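Local coordinates for RNA pseudouridylate synthase domain-containing protein 1 (Homo sapiens, PDB 5VBB), which probably isomerises uridine to pseudouridine in RNA, acting as a pseudouridine synthase of the RluA family, at residues S15-V21 against A73-N79; L102-I107 against G184-V188; V150-Y156 against W238-L244; Y212-P216 against L254-D259. The contacts are given in a common frame with arbitrary orientation. Residue numbers count along the deposited sequence, not the author numbering.

Contacts 1 and 3 are antiparallel strand pairs and contact 2 is a single bridge between a strand end and a loop, whereas in contact 4 a helix end is held by strand side chains. Contact 1 is the most buried, a ladder of mainly apolar residues in a separate four-stranded sheet; contacts 2 to 4 all reach the seven-stranded sheet and are partly exposed. Contacts 2 and 3 lie side by side, centres about 11 Å apart, joined by the histidines H106, H153 and H241. Contact 4 touches contact 1 through L213 and I215, which pack on A73 and C75, while its opposite strand face carries the R214-D259 salt bridge.

Contact 1: S15-V21 against A73-N79; sequences SRDFLVV and ALCVALN
The D17-N79 end of this pairing is polar. D17 O accepts from L78 N at 2.9 Å, and D17 OD1 takes a bond of 2.8 Å from N79 ND2, with D17 in the m rotamer and N79 in p. A water bridges R16 O (2.9 Å) and N79 ND2 (2.8 Å). N79 is the N-cap of helix 80-91, its OD1 accepting from A82 N. S15 OG receives F18 N at 2.9 Å and D17 N at 3.2 Å, an ST turn and ST motif just ahead of the strand; E220 is a further partner of this hydroxyl. From there F18-V21 and A73-A77 run antiparallel, axes 4.6 Å apart at 157°. L19 pairs with V76 (L19 N to V76 O 2.9 Å, V76 N to L19 O 2.7 Å) and V21 with L74 (V21 N to L74 O 2.9 Å, L74 N to V21 O 3.1 Å); F18-A77 and V20-C75 are the non-hydrogen-bonded pairs. These are the two central strands of a four-stranded antiparallel sheet in the pseudouridine synthase domain, flanked by 10-14 and 61-62. On one face F18 (chi1 m) sets CD1 3.6 Å from C75 SG, an oblique sulfur-aromatic contact, and CE1 3.9 Å from A77 CB. The other face carries L19, V21, L74 and V76, with V21 CG2 3.9 Å from L74 CB.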
# COMPACT_ATOMS: atom_id res chain seq x y z
N SER A 15 -0.54 16.85 -13.91
CA SER A 15 -1.25 17.30 -15.08
C SER A 15 -2.05 18.56 -14.71
O SER A 15 -1.94 19.05 -13.59
CB SER A 15 -2.18 16.21 -15.61
OG SER A 15 -3.33 16.07 -14.79
N ARG A 16 -2.87 19.05 -15.64
CA ARG A 16 -3.75 20.18 -15.39
C ARG A 16 -4.81 19.83 -14.34
O ARG A 16 -5.18 20.68 -13.54
CB ARG A 16 -4.48 20.58 -16.70
CG ARG A 16 -3.53 21.13 -17.78
CD ARG A 16 -4.09 20.96 -19.21
NE ARG A 16 -5.29 21.76 -19.46
CZ ARG A 16 -5.31 23.08 -19.59
NH1 ARG A 16 -4.18 23.78 -19.52
NH2 ARG A 16 -6.45 23.72 -19.79
N ASP A 17 -5.27 18.57 -14.35
CA ASP A 17 -6.38 18.09 -13.54
C ASP A 17 -6.01 17.24 -12.34
O ASP A 17 -6.83 17.14 -11.42
CB ASP A 17 -7.29 17.23 -14.43
CG ASP A 17 -8.11 18.03 -15.42
OD1 ASP A 17 -8.59 19.12 -15.04
OD2 ASP A 17 -8.32 17.55 -16.54
N PHE A 18 -4.87 16.55 -12.36
CA PHE A 18 -4.49 15.66 -11.29
C PHE A 18 -3.07 15.85 -10.86
O PHE A 18 -2.20 16.20 -11.65
CB PHE A 18 -4.68 14.19 -11.72
CG PHE A 18 -6.11 13.84 -11.96
CD1 PHE A 18 -6.97 13.61 -10.90
CD2 PHE A 18 -6.62 13.78 -13.25
CE1 PHE A 18 -8.28 13.21 -11.12
CE2 PHE A 18 -7.94 13.45 -13.47
CZ PHE A 18 -8.77 13.15 -12.41
N LEU A 19 -2.83 15.49 -9.62
CA LEU A 19 -1.53 15.49 -9.00
C LEU A 19 -1.44 14.17 -8.24
O LEU A 19 -2.38 13.83 -7.54
CB LEU A 19 -1.47 16.69 -8.04
CG LEU A 19 -0.32 16.82 -7.10
CD1 LEU A 19 0.99 16.77 -7.83
CD2 LEU A 19 -0.42 18.12 -6.35
N VAL A 20 -0.35 13.43 -8.39
CA VAL A 20 -0.10 12.18 -7.64
C VAL A 20 1.16 12.40 -6.84
O VAL A 20 2.22 12.66 -7.41
CB VAL A 20 -0.01 10.88 -8.47
CG1 VAL A 20 0.09 9.64 -7.58
CG2 VAL A 20 -1.16 10.76 -9.43
N VAL A 21 1.05 12.23 -5.53
CA VAL A 21 2.20 12.38 -4.65
C VAL A 21 2.69 11.00 -4.28
O VAL A 21 1.94 10.02 -4.37
CB VAL A 21 1.91 13.23 -3.37
CG1 VAL A 21 1.40 14.63 -3.75
CG2 VAL A 21 0.90 12.56 -2.45
N ALA A 73 1.67 6.16 -3.70
CA ALA A 73 0.80 6.82 -4.68
C ALA A 73 -0.54 7.27 -4.12
O ALA A 73 -1.34 6.46 -3.68
CB ALA A 73 0.57 5.91 -5.87
N LEU A 74 -0.76 8.57 -4.12
CA LEU A 74 -1.99 9.17 -3.66
C LEU A 74 -2.38 10.27 -4.64
O LEU A 74 -1.63 11.23 -4.83
CB LEU A 74 -1.76 9.72 -2.27
CG LEU A 74 -2.96 10.29 -1.53
CD1 LEU A 74 -4.11 9.34 -1.50
CD2 LEU A 74 -2.58 10.61 -0.13
N CYS A 75 -3.50 10.07 -5.31
CA CYS A 75 -4.02 10.96 -6.34
C CYS A 75 -4.93 12.07 -5.76
O CYS A 75 -5.88 11.79 -5.04
CB CYS A 75 -4.75 10.15 -7.39
SG CYS A 75 -5.37 11.15 -8.75
N VAL A 76 -4.66 13.33 -6.14
CA VAL A 76 -5.36 14.54 -5.70
C VAL A 76 -5.96 15.16 -6.96
O VAL A 76 -5.23 15.35 -7.93
CB VAL A 76 -4.36 15.52 -5.03
CG1 VAL A 76 -5.05 16.76 -4.53
CG2 VAL A 76 -3.55 14.83 -3.92
N ALA A 77 -7.26 15.46 -6.96
CA ALA A 77 -7.92 16.09 -8.11
C ALA A 77 -7.86 17.60 -7.86
O ALA A 77 -8.05 18.02 -6.73
CB ALA A 77 -9.36 15.62 -8.25
N LEU A 78 -7.54 18.39 -8.91
CA LEU A 78 -7.34 19.84 -8.80
C LEU A 78 -8.58 20.65 -9.22
O LEU A 78 -8.53 21.88 -9.21
CB LEU A 78 -6.10 20.26 -9.64
CG LEU A 78 -4.85 19.41 -9.35
CD1 LEU A 78 -3.71 19.75 -10.28
CD2 LEU A 78 -4.40 19.55 -7.90
N ASN A 79 -9.69 19.98 -9.57
CA ASN A 79 -10.94 20.66 -9.88
C ASN A 79 -12.10 19.71 -9.68
O ASN A 79 -11.89 18.49 -9.54
CB ASN A 79 -10.95 21.30 -11.27
CG ASN A 79 -10.47 20.46 -12.40
OD1 ASN A 79 -11.23 19.70 -12.98
ND2 ASN A 79 -9.23 20.66 -12.81
O HOH W 1 -7.25 22.57 -12.65

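Contact 2: L102-I107 against G184-V188; sequences LLRGHI and GHPVV
Backbone hydrogen bonds hold the end of strand 96-104 to the loop at H185-V188: V188 N donates to L102 O at 2.9 Å and R104 N to P186 O at 2.8 Å, bracketing a single bridge in which the L103 and V187 CA atoms lie 4.4 Å apart. G184, with phi 90°, ends helix 175-182 in a Schellman motif and turns the chain into this pairing. A third bond comes from a side chain, H185 ND1 reaching R104 O at 2.7 Å with chi1 m and chi2 -72°. Over one face of that ring lies I107 CG1, 3.5 Å from its centroid, a CH-pi contact. Apolar packing brings L103 CD2 to 3.6 Å from V187 CG2. V188 CG1 lies over a face of the R104 guanidinium, 3.8 Å from NH2; R104 also salt-bridges E200. The loop after helix 175-182 is tied here to the seven-stranded sheet, where L103 also packs on C180 of that helix, V164 of strand 159-168 and L148 of strand 146-156.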
# COMPACT_ATOMS: atom_id res chain seq x y z
N LEU A 102 7.70 -5.59 2.62
CA LEU A 102 8.65 -6.50 3.19
C LEU A 102 7.86 -7.19 4.29
O LEU A 102 7.37 -6.52 5.17
CB LEU A 102 9.87 -5.83 3.76
CG LEU A 102 10.79 -5.12 2.77
CD1 LEU A 102 11.88 -4.37 3.49
CD2 LEU A 102 11.35 -6.07 1.79
N LEU A 103 7.69 -8.51 4.18
CA LEU A 103 6.90 -9.30 5.10
C LEU A 103 7.79 -10.23 5.92
O LEU A 103 8.77 -10.72 5.38
CB LEU A 103 5.95 -10.18 4.28
CG LEU A 103 4.94 -9.50 3.37
CD1 LEU A 103 3.96 -10.53 2.85
CD2 LEU A 103 4.19 -8.40 4.11
N ARG A 104 7.35 -10.59 7.13
CA ARG A 104 8.09 -11.52 8.00
C ARG A 104 8.09 -12.94 7.46
O ARG A 104 7.04 -13.42 7.06
CB ARG A 104 7.48 -11.55 9.42
CG ARG A 104 7.60 -10.24 10.21
CD ARG A 104 8.99 -10.05 10.69
NE ARG A 104 9.22 -8.79 11.40
CZ ARG A 104 10.41 -8.25 11.58
NH1 ARG A 104 11.50 -8.85 11.10
NH2 ARG A 104 10.53 -7.08 12.19
N GLY A 105 9.25 -13.60 7.48
CA GLY A 105 9.43 -14.97 7.02
C GLY A 105 9.64 -15.10 5.53
O GLY A 105 9.32 -14.18 4.76
N HIS A 106 10.19 -16.25 5.11
CA HIS A 106 10.42 -16.62 3.71
C HIS A 106 9.17 -17.36 3.20
O HIS A 106 8.92 -18.47 3.64
CB HIS A 106 11.65 -17.54 3.60
CG HIS A 106 12.95 -16.81 3.80
ND1 HIS A 106 14.13 -17.50 3.98
CD2 HIS A 106 13.22 -15.49 3.71
CE1 HIS A 106 15.07 -16.57 4.08
NE2 HIS A 106 14.57 -15.34 3.91
N ILE A 107 8.40 -16.76 2.27
CA ILE A 107 7.19 -17.38 1.72
C ILE A 107 7.67 -18.32 0.63
O ILE A 107 8.30 -17.86 -0.32
CB ILE A 107 6.24 -16.29 1.20
CG1 ILE A 107 5.80 -15.40 2.38
CG2 ILE A 107 5.03 -16.89 0.48
CD1 ILE A 107 4.88 -14.21 2.08
N GLY A 184 0.48 -15.55 8.29
CA GLY A 184 1.62 -15.74 9.18
C GLY A 184 2.83 -14.98 8.68
O GLY A 184 3.93 -15.31 9.10
N HIS A 185 2.65 -13.96 7.77
CA HIS A 185 3.75 -13.16 7.20
C HIS A 185 3.43 -11.70 7.31
O HIS A 185 3.23 -11.02 6.29
CB HIS A 185 4.01 -13.60 5.75
CG HIS A 185 4.38 -15.04 5.67
ND1 HIS A 185 5.61 -15.49 6.10
CD2 HIS A 185 3.66 -16.11 5.26
CE1 HIS A 185 5.61 -16.80 5.92
NE2 HIS A 185 4.45 -17.21 5.42
N PRO A 186 3.33 -11.18 8.55
CA PRO A 186 2.95 -9.77 8.72
C PRO A 186 3.92 -8.79 8.09
O PRO A 186 5.11 -9.09 7.94
CB PRO A 186 2.89 -9.59 10.25
CG PRO A 186 3.62 -10.73 10.81
CD PRO A 186 3.52 -11.86 9.86
N VAL A 187 3.44 -7.57 7.83
CA VAL A 187 4.29 -6.54 7.29
C VAL A 187 5.30 -6.15 8.37
O VAL A 187 4.94 -5.95 9.52
CB VAL A 187 3.48 -5.32 6.81
CG1 VAL A 187 4.40 -4.19 6.38
CG2 VAL A 187 2.51 -5.70 5.71
N VAL A 188 6.56 -6.02 7.96
CA VAL A 188 7.64 -5.60 8.85
C VAL A 188 7.35 -4.19 9.33
O VAL A 188 7.04 -3.32 8.53
CB VAL A 188 9.01 -5.70 8.14
CG1 VAL A 188 10.11 -5.05 8.98
CG2 VAL A 188 9.37 -7.16 7.83

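Contact 3: V150-Y156 against W238-L244; sequences VLEHGLY and WSPHTLL
Strands 150-156 and 238-243 run antiparallel, their axes 4.4 Å apart at closest and 143° between directions. Y156 faces W238, L155 faces S239 and G154 faces P240; the register then slips by one, so that H241 and T242 both face H153, a classic beta bulge, before E152 meets L243. In the bulge H153 O accepts twice, from H241 N at 2.9 Å and T242 N at 3.0 Å, while H153 N donates to T242 O at 2.9 Å. L155 and S239 exchange a pair (L155 N to S239 O 3.0 Å, S239 N to L155 O 2.9 Å), and L244 N reaches L151 O at 2.9 Å. At G154 a CB would collide with S239 O and the W238 ring; G154 CA makes a CH-pi contact with the H241 ring, 3.6 Å from its centroid. L244 CD1 covers a face of the H153 ring, 3.8 Å from its centroid. W238 (chi1 t) swings its indole back across the partner strand, CZ3 coming 3.7 Å from G154 CA, and a water links W238 NE1 (2.9 Å) to E152 OE1 (2.7 Å). Y156 CD1 packs 3.9 Å from W238 CB. Strand 238-243 borders strand 146-156 in the seven-stranded sheet; H106 stacks on H153 and meets H241, W238 touches V161 and L102 on strands 159-168 and 96-104, and L151 packs against L247 and L250 of helix 247-256.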
# COMPACT_ATOMS: atom_id res chain seq x y z
N VAL A 150 5.73 -13.30 -4.69
CA VAL A 150 6.99 -13.21 -3.97
C VAL A 150 8.08 -12.74 -4.94
O VAL A 150 8.29 -13.38 -5.96
CB VAL A 150 7.36 -14.53 -3.28
CG1 VAL A 150 8.66 -14.40 -2.52
CG2 VAL A 150 6.27 -14.99 -2.33
N LEU A 151 8.77 -11.63 -4.61
CA LEU A 151 9.81 -11.07 -5.46
C LEU A 151 11.17 -11.59 -5.05
O LEU A 151 11.97 -12.00 -5.90
CB LEU A 151 9.80 -9.55 -5.39
CG LEU A 151 8.53 -8.89 -5.81
CD1 LEU A 151 8.57 -7.41 -5.45
CD2 LEU A 151 8.20 -9.17 -7.29
N GLU A 152 11.47 -11.54 -3.75
CA GLU A 152 12.77 -11.94 -3.24
C GLU A 152 12.69 -12.45 -1.82
O GLU A 152 11.78 -12.07 -1.09
CB GLU A 152 13.74 -10.71 -3.22
CG GLU A 152 14.39 -10.29 -4.55
CD GLU A 152 15.27 -9.04 -4.52
OE1 GLU A 152 14.80 -8.03 -3.96
OE2 GLU A 152 16.40 -9.06 -5.05
N HIS A 153 13.68 -13.26 -1.43
CA HIS A 153 13.90 -13.66 -0.04
C HIS A 153 15.18 -12.95 0.37
O HIS A 153 16.09 -12.78 -0.45
CB HIS A 153 14.10 -15.17 0.13
CG HIS A 153 12.86 -15.99 -0.03
ND1 HIS A 153 12.92 -17.34 -0.24
CD2 HIS A 153 11.55 -15.62 0.05
CE1 HIS A 153 11.67 -17.75 -0.37
NE2 HIS A 153 10.81 -16.75 -0.16
N GLY A 154 15.24 -12.56 1.63
CA GLY A 154 16.42 -11.90 2.17
C GLY A 154 16.35 -11.79 3.67
O GLY A 154 15.46 -12.38 4.30
N LEU A 155 17.20 -10.93 4.24
CA LEU A 155 17.14 -10.67 5.67
C LEU A 155 16.88 -9.17 5.87
O LEU A 155 17.46 -8.36 5.14
CB LEU A 155 18.44 -11.05 6.40
CG LEU A 155 18.98 -12.48 6.23
CD1 LEU A 155 20.32 -12.58 6.82
CD2 LEU A 155 18.02 -13.51 6.82
N TYR A 156 15.99 -8.81 6.83
CA TYR A 156 15.76 -7.43 7.22
C TYR A 156 16.25 -7.33 8.67
O TYR A 156 15.72 -8.02 9.54
CB TYR A 156 14.30 -7.00 7.10
CG TYR A 156 14.22 -5.51 7.28
CD1 TYR A 156 14.55 -4.65 6.23
CD2 TYR A 156 14.11 -4.95 8.55
CE1 TYR A 156 14.66 -3.28 6.43
CE2 TYR A 156 14.23 -3.59 8.76
CZ TYR A 156 14.52 -2.76 7.69
OH TYR A 156 14.62 -1.42 7.89
N TRP A 238 18.12 -3.92 4.72
CA TRP A 238 17.52 -4.86 3.77
C TRP A 238 18.65 -5.49 2.96
O TRP A 238 19.35 -4.80 2.23
CB TRP A 238 16.49 -4.17 2.85
CG TRP A 238 16.01 -4.97 1.67
CD1 TRP A 238 15.91 -4.51 0.39
CD2 TRP A 238 15.47 -6.31 1.66
NE1 TRP A 238 15.44 -5.51 -0.43
CE2 TRP A 238 15.11 -6.60 0.32
CE3 TRP A 238 15.32 -7.32 2.63
CZ2 TRP A 238 14.63 -7.86 -0.07
CZ3 TRP A 238 14.85 -8.56 2.23
CH2 TRP A 238 14.51 -8.82 0.89
N SER A 239 18.79 -6.82 3.10
CA SER A 239 19.80 -7.62 2.43
C SER A 239 19.14 -8.74 1.61
O SER A 239 18.94 -9.86 2.11
CB SER A 239 20.79 -8.18 3.44
OG SER A 239 21.92 -8.68 2.75
N PRO A 240 18.81 -8.47 0.34
CA PRO A 240 18.23 -9.53 -0.51
C PRO A 240 19.24 -10.62 -0.80
O PRO A 240 20.39 -10.29 -1.05
CB PRO A 240 17.80 -8.80 -1.78
CG PRO A 240 18.31 -7.44 -1.70
CD PRO A 240 18.97 -7.19 -0.39
N HIS A 241 18.84 -11.91 -0.71
CA HIS A 241 19.75 -13.04 -1.01
C HIS A 241 19.26 -13.92 -2.17
O HIS A 241 20.11 -14.44 -2.88
CB HIS A 241 20.08 -13.94 0.19
CG HIS A 241 18.96 -14.45 1.04
ND1 HIS A 241 18.10 -15.47 0.60
CD2 HIS A 241 18.74 -14.24 2.36
CE1 HIS A 241 17.31 -15.74 1.63
NE2 HIS A 241 17.64 -14.98 2.70
N THR A 242 17.93 -14.12 -2.34
CA THR A 242 17.42 -14.98 -3.43
C THR A 242 16.38 -14.24 -4.25
O THR A 242 15.41 -13.74 -3.69
CB THR A 242 16.79 -16.26 -2.89
OG1 THR A 242 17.71 -16.91 -2.01
CG2 THR A 242 16.37 -17.24 -4.02
N LEU A 243 16.56 -14.21 -5.56
CA LEU A 243 15.60 -13.60 -6.47
C LEU A 243 14.61 -14.65 -6.93
O LEU A 243 15.03 -15.65 -7.50
CB LEU A 243 16.31 -13.00 -7.68
CG LEU A 243 15.40 -12.29 -8.71
CD1 LEU A 243 14.83 -11.01 -8.16
CD2 LEU A 243 16.17 -12.01 -9.97
N LEU A 244 13.31 -14.42 -6.70
CA LEU A 244 12.28 -15.31 -7.21
C LEU A 244 11.70 -14.73 -8.50
O LEU A 244 11.64 -15.44 -9.51
CB LEU A 244 11.16 -15.57 -6.18
CG LEU A 244 11.51 -16.59 -5.05
CD1 LEU A 244 12.13 -15.90 -3.88
CD2 LEU A 244 10.25 -17.35 -4.58
O HOH W 2 15.46 -5.51 -3.30

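Contact 4: Y212-P216 against L254-D259; sequences YLRIP and LRATPD
Here the C-terminal end of helix 247-256 and the tail that follows it dock onto strand 208-216, through strand side chains, with no backbone-to-backbone pairing; the nearest CA atoms, P216 to D259, are still 7.6 Å apart. In beta conformation the side chains alternate: Y212, R214 and P216 point toward 254-259 while L213 and I215 face the opposite way, onto A73, C75 and helix 80-91. T257 N bonds back to L254 O at 3.1 Å. R214 reaches out with chi1 and chi2 t and chi3 m. Its NH1 donates to T257 O at 2.8 Å and forms a salt bridge with D259 OD1 at 2.7 Å, while NH2 adds a bond of 3.0 Å to T257 O. Y212, chi1 t, holds the same guanidinium from within the strand: R214 NE donates to Y212 OH at 2.9 Å, and that hydroxyl is also bonded to E223. L254 CB lies over one face of the Y212 ring, with L254 CD1 3.9 Å from Y212 CG. P216 CB approaches D259 OD2 at 3.4 Å. A buried arginine thus pairs its charge with the D259 carboxylate and also bonds to the backbone carbonyl of T257.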
# COMPACT_ATOMS: atom_id res chain seq x y z
N TYR A 212 1.88 1.08 -7.52
CA TYR A 212 1.26 1.24 -8.82
C TYR A 212 -0.17 1.72 -8.63
O TYR A 212 -0.87 1.24 -7.74
CB TYR A 212 1.31 -0.09 -9.58
CG TYR A 212 0.67 -0.01 -10.94
CD1 TYR A 212 1.37 0.50 -12.04
CD2 TYR A 212 -0.64 -0.43 -11.15
CE1 TYR A 212 0.74 0.68 -13.27
CE2 TYR A 212 -1.26 -0.30 -12.38
CZ TYR A 212 -0.56 0.22 -13.45
OH TYR A 212 -1.23 0.30 -14.64
N LEU A 213 -0.57 2.70 -9.42
CA LEU A 213 -1.94 3.23 -9.34
C LEU A 213 -2.39 3.63 -10.74
O LEU A 213 -1.65 4.27 -11.46
CB LEU A 213 -1.99 4.41 -8.36
CG LEU A 213 -3.30 5.23 -8.25
CD1 LEU A 213 -4.40 4.41 -7.56
CD2 LEU A 213 -3.05 6.56 -7.50
N ARG A 214 -3.55 3.16 -11.17
CA ARG A 214 -4.11 3.49 -12.47
C ARG A 214 -5.56 3.86 -12.26
O ARG A 214 -6.30 3.04 -11.74
CB ARG A 214 -4.00 2.32 -13.43
CG ARG A 214 -4.33 2.70 -14.88
CD ARG A 214 -4.83 1.51 -15.69
NE ARG A 214 -3.89 0.40 -15.68
CZ ARG A 214 -4.14 -0.84 -16.11
NH1 ARG A 214 -5.34 -1.15 -16.59
NH2 ARG A 214 -3.20 -1.76 -16.05
N ILE A 215 -5.95 5.10 -12.65
CA ILE A 215 -7.30 5.63 -12.48
C ILE A 215 -7.77 6.01 -13.92
O ILE A 215 -7.33 7.02 -14.45
CB ILE A 215 -7.31 6.82 -11.51
CG1 ILE A 215 -6.59 6.44 -10.17
CG2 ILE A 215 -8.75 7.30 -11.28
CD1 ILE A 215 -6.36 7.56 -9.23
N PRO A 216 -8.55 5.14 -14.57
CA PRO A 216 -8.92 5.37 -15.97
C PRO A 216 -10.10 6.32 -16.10
O PRO A 216 -11.20 5.91 -16.44
CB PRO A 216 -9.23 3.96 -16.47
CG PRO A 216 -9.82 3.28 -15.27
CD PRO A 216 -9.05 3.83 -14.09
N LEU A 254 1.45 -5.64 -15.12
CA LEU A 254 0.46 -4.76 -14.49
C LEU A 254 -0.07 -3.76 -15.47
O LEU A 254 -1.27 -3.61 -15.60
CB LEU A 254 1.08 -3.97 -13.32
CG LEU A 254 1.02 -4.58 -11.94
CD1 LEU A 254 1.84 -3.78 -10.99
CD2 LEU A 254 -0.44 -4.62 -11.40
N ARG A 255 0.83 -3.09 -16.19
CA ARG A 255 0.49 -2.02 -17.17
C ARG A 255 -0.40 -2.53 -18.27
O ARG A 255 -1.32 -1.82 -18.70
CB ARG A 255 1.78 -1.41 -17.76
CG ARG A 255 2.59 -0.61 -16.75
CD ARG A 255 3.86 -0.01 -17.37
NE ARG A 255 4.30 1.21 -16.68
CZ ARG A 255 5.55 1.55 -16.37
NH1 ARG A 255 5.80 2.69 -15.74
NH2 ARG A 255 6.57 0.75 -16.68
N ALA A 256 -0.15 -3.78 -18.73
CA ALA A 256 -0.92 -4.42 -19.81
C ALA A 256 -2.21 -5.05 -19.36
O ALA A 256 -3.02 -5.41 -20.23
CB ALA A 256 -0.08 -5.47 -20.49
N THR A 257 -2.45 -5.18 -18.05
CA THR A 257 -3.69 -5.79 -17.59
C THR A 257 -4.90 -4.90 -17.85
O THR A 257 -4.85 -3.72 -17.54
CB THR A 257 -3.61 -6.16 -16.10
OG1 THR A 257 -2.48 -7.02 -15.92
CG2 THR A 257 -4.86 -6.91 -15.61
N PRO A 258 -6.01 -5.42 -18.41
CA PRO A 258 -7.18 -4.56 -18.62
C PRO A 258 -7.73 -3.95 -17.32
O PRO A 258 -7.54 -4.51 -16.24
CB PRO A 258 -8.21 -5.53 -19.25
CG PRO A 258 -7.42 -6.65 -19.78
CD PRO A 258 -6.24 -6.79 -18.90
N ASP A 259 -8.44 -2.82 -17.42
CA ASP A 259 -9.05 -2.21 -16.22
C ASP A 259 -10.11 -3.20 -15.70
O ASP A 259 -10.69 -3.89 -16.52
CB ASP A 259 -9.75 -0.89 -16.52
CG ASP A 259 -8.89 0.17 -17.17
OD1 ASP A 259 -7.69 0.25 -16.84
OD2 ASP A 259 -9.42 0.94 -17.98